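Local coordinates for secreted effector protein SopD (Salmonella typhimurium, PDB 5CPC) that acts as a secreted virulence effector that alters host cell physiology, cooperating with SopB in membrane fission and macropinosome formation during invasion and contributing to replication in macrophages, at residues Phe84-His89 / Met158-Glu163. Residues are numbered along the deposited sequence; the frame is centred on the assembly and turned at random.
Sequences FKRLQH and MTWHPE
The guanidinium of Arg86 reaches across to Thr159 and Trp160, and its NH2 makes a salt bridge to Glu54 on helix 49-60. No hydrogen bond joins segments 84-89 and 158-163, and only side chains meet. Even the nearest CA atoms, those of Arg86 and Thr159, are 11.4 Å apart. The Arg86 chain runs out nearly straight through chi2, then bends at chi3 (-58°), which turns the guanidinium toward Thr159. Arg86 CD meets Trp160 CZ2 at the edge of the indole, 3.7 Å away. Arg86 NE lies 3.9 Å from the same CZ2. The guanidinium and indole planes stand 70° apart, so the two groups do not stack. Thr159 CG2 sits over one face of the guanidinium, 4.0 Å from Arg86 NH1.

The contact joins helix 76-90 to the C-terminal end of helix 141-160. Helix 49-60 takes part as well: its Leu53 and Glu54 touch Trp160, and its His57 touches Thr159. Trp160 NE1 hydrogen-bonds to the hydroxyl of Tyr82, one turn before Arg86 on helix 76-90, so a polar bond joins the indole to that helix.

Thr159 CG2 also covers one face of the indole, 3.6 Å above its plane. With OG1 at chi1 -71°, beside the backbone N, the methyl falls anti to that N, while OG1 bonds back to the carbonyl of Gly155. Past the helix end, His161 ND1 hydrogen-bonds to Glu163 OE1 at 2.9 Å, in the plane of the imidazole and on the syn side of the carboxylate, but tilted well out of the carboxylate plane.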
# COMPACT_ATOMS: atom_id res chain seq x y z
N PHE A 84 -12.97 -10.70 -5.51
CA PHE A 84 -14.02 -9.90 -6.19
C PHE A 84 -13.58 -9.50 -7.60
O PHE A 84 -14.39 -9.48 -8.53
CB PHE A 84 -14.43 -8.71 -5.31
CG PHE A 84 -15.68 -7.98 -5.81
CD1 PHE A 84 -16.91 -8.61 -5.83
CD2 PHE A 84 -15.59 -6.66 -6.28
CE1 PHE A 84 -18.05 -7.96 -6.30
CE2 PHE A 84 -16.75 -5.98 -6.75
CZ PHE A 84 -17.98 -6.63 -6.76
N LYS A 85 -12.30 -9.18 -7.74
CA LYS A 85 -11.71 -8.87 -9.03
C LYS A 85 -11.83 -10.14 -9.91
O LYS A 85 -12.28 -10.08 -11.10
CB LYS A 85 -10.23 -8.42 -8.85
CG LYS A 85 -9.66 -7.41 -9.86
CD LYS A 85 -9.61 -7.88 -11.33
CE LYS A 85 -10.67 -7.13 -12.23
NZ LYS A 85 -11.32 -7.92 -13.39
N ARG A 86 -11.56 -11.31 -9.31
CA ARG A 86 -11.65 -12.53 -10.12
C ARG A 86 -13.08 -12.73 -10.57
O ARG A 86 -13.33 -13.17 -11.69
CB ARG A 86 -11.09 -13.81 -9.46
CG ARG A 86 -9.57 -13.75 -9.11
CD ARG A 86 -9.00 -15.18 -8.73
NE ARG A 86 -9.67 -15.86 -7.61
CZ ARG A 86 -9.49 -15.60 -6.32
NH1 ARG A 86 -8.66 -14.63 -5.94
NH2 ARG A 86 -10.13 -16.29 -5.39
N LEU A 87 -14.01 -12.45 -9.67
CA LEU A 87 -15.46 -12.55 -10.06
C LEU A 87 -15.75 -11.64 -11.22
O LEU A 87 -16.24 -12.07 -12.25
CB LEU A 87 -16.38 -12.18 -8.89
CG LEU A 87 -17.87 -12.57 -8.93
CD1 LEU A 87 -18.10 -14.07 -9.42
CD2 LEU A 87 -18.53 -12.37 -7.54
N GLN A 88 -15.42 -10.37 -11.06
CA GLN A 88 -15.75 -9.35 -12.05
C GLN A 88 -15.21 -9.80 -13.39
O GLN A 88 -15.90 -9.70 -14.42
CB GLN A 88 -15.15 -8.02 -11.64
CG GLN A 88 -15.54 -6.89 -12.60
CD GLN A 88 -14.66 -5.68 -12.47
OE1 GLN A 88 -13.44 -5.78 -12.29
NE2 GLN A 88 -15.28 -4.52 -12.59
N HIS A 89 -14.02 -10.41 -13.39
CA HIS A 89 -13.33 -10.71 -14.65
C HIS A 89 -14.06 -11.79 -15.43
O HIS A 89 -13.89 -11.92 -16.64
CB HIS A 89 -11.81 -10.99 -14.43
CG HIS A 89 -11.08 -11.51 -15.65
ND1 HIS A 89 -10.15 -12.53 -15.60
CD2 HIS A 89 -11.16 -11.16 -16.97
CE1 HIS A 89 -9.69 -12.79 -16.81
NE2 HIS A 89 -10.28 -11.97 -17.66
N MET A 158 -0.70 -13.72 -2.33
CA MET A 158 -0.88 -14.66 -1.29
C MET A 158 -1.72 -15.86 -1.76
O MET A 158 -1.67 -16.91 -1.13
CB MET A 158 -1.55 -14.01 -0.11
CG MET A 158 -0.64 -13.15 0.78
SD MET A 158 -1.69 -12.57 2.14
CE MET A 158 -0.52 -12.59 3.44
N THR A 159 -2.45 -15.70 -2.88
CA THR A 159 -3.41 -16.67 -3.40
C THR A 159 -2.72 -17.58 -4.40
O THR A 159 -2.82 -18.81 -4.33
CB THR A 159 -4.61 -15.92 -4.06
OG1 THR A 159 -5.39 -15.30 -3.03
CG2 THR A 159 -5.51 -16.85 -4.89
N TRP A 160 -2.04 -16.99 -5.37
CA TRP A 160 -1.38 -17.77 -6.37
C TRP A 160 0.09 -18.06 -6.05
O TRP A 160 0.69 -18.91 -6.74
CB TRP A 160 -1.51 -17.12 -7.77
CG TRP A 160 -2.93 -16.93 -8.18
CD1 TRP A 160 -3.49 -15.78 -8.71
CD2 TRP A 160 -4.01 -17.88 -8.06
NE1 TRP A 160 -4.83 -15.98 -8.95
CE2 TRP A 160 -5.19 -17.24 -8.55
CE3 TRP A 160 -4.09 -19.21 -7.60
CZ2 TRP A 160 -6.44 -17.89 -8.62
CZ3 TRP A 160 -5.34 -19.88 -7.64
CH2 TRP A 160 -6.50 -19.21 -8.14
N HIS A 161 0.68 -17.39 -5.04
CA HIS A 161 2.11 -17.62 -4.73
C HIS A 161 2.40 -17.69 -3.28
O HIS A 161 3.17 -16.86 -2.79
CB HIS A 161 2.99 -16.52 -5.32
CG HIS A 161 2.86 -16.43 -6.79
ND1 HIS A 161 3.44 -17.35 -7.63
CD2 HIS A 161 2.12 -15.61 -7.57
CE1 HIS A 161 3.10 -17.07 -8.88
NE2 HIS A 161 2.31 -16.01 -8.87
N PRO A 162 1.79 -18.67 -2.61
CA PRO A 162 1.91 -18.89 -1.20
C PRO A 162 3.38 -19.21 -0.81
O PRO A 162 3.75 -19.05 0.36
CB PRO A 162 0.99 -20.10 -0.97
CG PRO A 162 0.98 -20.85 -2.30
CD PRO A 162 0.96 -19.71 -3.27
N GLU A 163 4.19 -19.67 -1.78
CA GLU A 163 5.60 -19.97 -1.55
C GLU A 163 6.25 -18.68 -1.06
O GLU A 163 7.11 -18.73 -0.18
CB GLU A 163 6.29 -20.52 -2.82
CG GLU A 163 6.38 -19.59 -4.10
CD GLU A 163 5.09 -19.63 -5.01
OE1 GLU A 163 5.16 -19.12 -6.18
OE2 GLU A 163 4.02 -20.16 -4.60